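Side-chain contact in SusD-like protein BACOVA_02651 (Bacteroides ovatus, PDB 5E75), which binds polysaccharide at the cell surface and probably captures xyloglucan before its transport into the periplasm for degradation: residues N160-A165 and K184-K189. Residues are numbered along the deposited sequence; the frame is centred on the assembly and turned at random.
Sequences NDLNYA and KGILAK. With EDO (1,2-ethanediol), chain C.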
loop_
_atom_site.group_PDB
_atom_site.type_symbol
_atom_site.label_atom_id
_atom_site.label_comp_id
_atom_site.label_asym_id
_atom_site.label_seq_id
_atom_site.Cartn_x
_atom_site.Cartn_y
_atom_site.Cartn_z
ATOM N N ASN A 160 -16.772 -12.544 1.625
ATOM C CA ASN A 160 -17.608 -12.946 2.749
ATOM C C ASN A 160 -17.212 -12.204 4.025
ATOM O O ASN A 160 -18.070 -11.742 4.788
ATOM C CB ASN A 160 -17.509 -14.456 2.994
ATOM C CG ASN A 160 -18.185 -15.285 1.916
ATOM O OD1 ASN A 160 -18.880 -14.761 1.033
ATOM N ND2 ASN A 160 -17.956 -16.596 1.970
ATOM N N ASP A 161 -15.913 -12.082 4.256
ATOM C CA ASP A 161 -15.410 -11.370 5.423
ATOM C C ASP A 161 -15.805 -9.890 5.362
ATOM O O ASP A 161 -16.267 -9.312 6.358
ATOM C CB ASP A 161 -13.883 -11.458 5.520
ATOM C CG ASP A 161 -13.383 -12.713 6.207
ATOM O OD1 ASP A 161 -14.200 -13.479 6.779
ATOM O OD2 ASP A 161 -12.161 -12.933 6.197
ATOM N N LEU A 162 -15.630 -9.272 4.200
ATOM C CA LEU A 162 -16.004 -7.880 4.058
ATOM C C LEU A 162 -17.508 -7.649 4.207
ATOM O O LEU A 162 -17.924 -6.622 4.758
ATOM C CB LEU A 162 -15.490 -7.332 2.724
ATOM C CG LEU A 162 -13.968 -7.212 2.670
ATOM C CD1 LEU A 162 -13.502 -6.938 1.256
ATOM C CD2 LEU A 162 -13.468 -6.137 3.607
ATOM N N ASN A 163 -18.324 -8.577 3.716
ATOM C CA ASN A 163 -19.781 -8.461 3.879
ATOM C C ASN A 163 -20.137 -8.388 5.357
ATOM O O ASN A 163 -20.934 -7.557 5.755
ATOM C CB ASN A 163 -20.533 -9.636 3.231
ATOM C CG ASN A 163 -20.593 -9.552 1.717
ATOM O OD1 ASN A 163 -20.441 -8.485 1.127
ATOM N ND2 ASN A 163 -20.862 -10.685 1.082
ATOM N N TYR A 164 -19.527 -9.250 6.162
ATOM C CA TYR A 164 -19.811 -9.238 7.587
ATOM C C TYR A 164 -19.397 -7.900 8.180
ATOM O O TYR A 164 -20.120 -7.314 8.985
ATOM C CB TYR A 164 -19.112 -10.388 8.310
ATOM C CG TYR A 164 -19.502 -10.477 9.773
ATOM C CD1 TYR A 164 -18.865 -9.693 10.742
ATOM C CD2 TYR A 164 -20.528 -11.323 10.196
ATOM C CE1 TYR A 164 -19.242 -9.753 12.078
ATOM C CE2 TYR A 164 -20.893 -11.390 11.544
ATOM C CZ TYR A 164 -20.240 -10.600 12.464
ATOM O OH TYR A 164 -20.576 -10.627 13.789
ATOM N N ALA A 165 -18.234 -7.390 7.787
ATOM C CA ALA A 165 -17.759 -6.134 8.338
ATOM C C ALA A 165 -18.633 -4.953 7.912
ATOM O O ALA A 165 -18.878 -4.047 8.706
ATOM C CB ALA A 165 -16.302 -5.888 7.946
ATOM N N LYS A 184 -16.696 -0.968 3.142
ATOM C CA LYS A 184 -17.295 -0.759 1.834
ATOM C C LYS A 184 -16.237 -0.343 0.799
ATOM O O LYS A 184 -16.286 -0.779 -0.355
ATOM C CB LYS A 184 -18.386 0.307 1.898
ATOM C CG LYS A 184 -19.624 -0.091 2.669
ATOM C CD LYS A 184 -20.646 1.040 2.766
ATOM C CE LYS A 184 -21.919 0.552 3.462
ATOM N NZ LYS A 184 -22.887 1.668 3.703
ATOM N N GLY A 185 -15.286 0.493 1.204
ATOM C CA GLY A 185 -14.226 0.928 0.307
ATOM C C GLY A 185 -13.329 -0.211 -0.145
ATOM O O GLY A 185 -12.993 -0.328 -1.332
ATOM N N ILE A 186 -12.926 -1.063 0.798
ATOM C CA ILE A 186 -12.130 -2.239 0.434
ATOM C C ILE A 186 -12.940 -3.169 -0.470
ATOM O O ILE A 186 -12.433 -3.685 -1.455
ATOM C CB ILE A 186 -11.615 -3.013 1.680
ATOM C CG1 ILE A 186 -10.757 -2.106 2.577
ATOM C CG2 ILE A 186 -10.831 -4.261 1.270
ATOM C CD1 ILE A 186 -9.397 -1.826 2.100
ATOM N N LEU A 187 -14.211 -3.378 -0.137
ATOM C CA LEU A 187 -15.051 -4.253 -0.936
ATOM C C LEU A 187 -15.211 -3.756 -2.379
ATOM O O LEU A 187 -15.172 -4.549 -3.324
ATOM C CB LEU A 187 -16.403 -4.454 -0.237
ATOM C CG LEU A 187 -17.371 -5.449 -0.866
ATOM C CD1 LEU A 187 -16.725 -6.816 -1.050
ATOM C CD2 LEU A 187 -18.584 -5.564 0.046
ATOM N N ALA A 188 -15.308 -2.437 -2.549
ATOM C CA ALA A 188 -15.347 -1.867 -3.889
ATOM C C ALA A 188 -14.069 -2.218 -4.655
ATOM O O ALA A 188 -14.124 -2.592 -5.844
ATOM C CB ALA A 188 -15.538 -0.372 -3.824
ATOM N N LYS A 189 -12.923 -2.099 -3.982
ATOM C CA LYS A 189 -11.635 -2.422 -4.596
ATOM C C LYS A 189 -11.556 -3.896 -4.979
ATOM O O LYS A 189 -11.010 -4.252 -6.019
ATOM C CB LYS A 189 -10.461 -2.054 -3.676
ATOM C CG LYS A 189 -10.284 -0.573 -3.447
ATOM C CD LYS A 189 -9.071 -0.291 -2.591
ATOM C CE LYS A 189 -7.789 -0.758 -3.233
ATOM N NZ LYS A 189 -6.606 -0.237 -2.465
HETATM C C1 EDO C . -6.660 -3.404 0.364
HETATM O O1 EDO C . -5.853 -2.924 -0.708
HETATM C C2 EDO C . -5.806 -4.110 1.409
HETATM O O2 EDO C . -5.601 -5.483 1.069
#
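One residue before L162, which meets I186 and L187 of helix 180-195, D161 OD1 is gripped by two salt bridges, from R114 NE and R117 NH2 of helix 103-125. Across the interface itself no hydrogen bond forms. The segments run nearly antiparallel: their axes come within 9.5 Å, with N-to-C directions 153° apart, and L162 reaches across to the facing helix. Its CD1 sits 3.8 Å from I186 CG2 and equally close to L187 CA, thus touching backbone as well as side chain, while CD2 leans on the same I186 methyl. L187 answers with CG anti to its backbone N (chi1 -174°), a setting that lays CD1 4.0 Å from L162 CD1 and brings CD2 to 3.6 Å from N163 OD1, a van der Waals touch at the margin. Replacing L162 by an alanine would probably open a gap over I186 and L187 and also strip L115 of helix 103-125 of a partner. K189 NZ pairs with D362 and, weakly, with a 1,2-ethanediol probably left by crystallisation. This is apolar helix packing within the TPR-like scaffold expected of SusD proteins: contact between these segments is apolar, made mostly by methyl groups, while charged groups turn to other helices, as K184 does to D217 of helix 205-221.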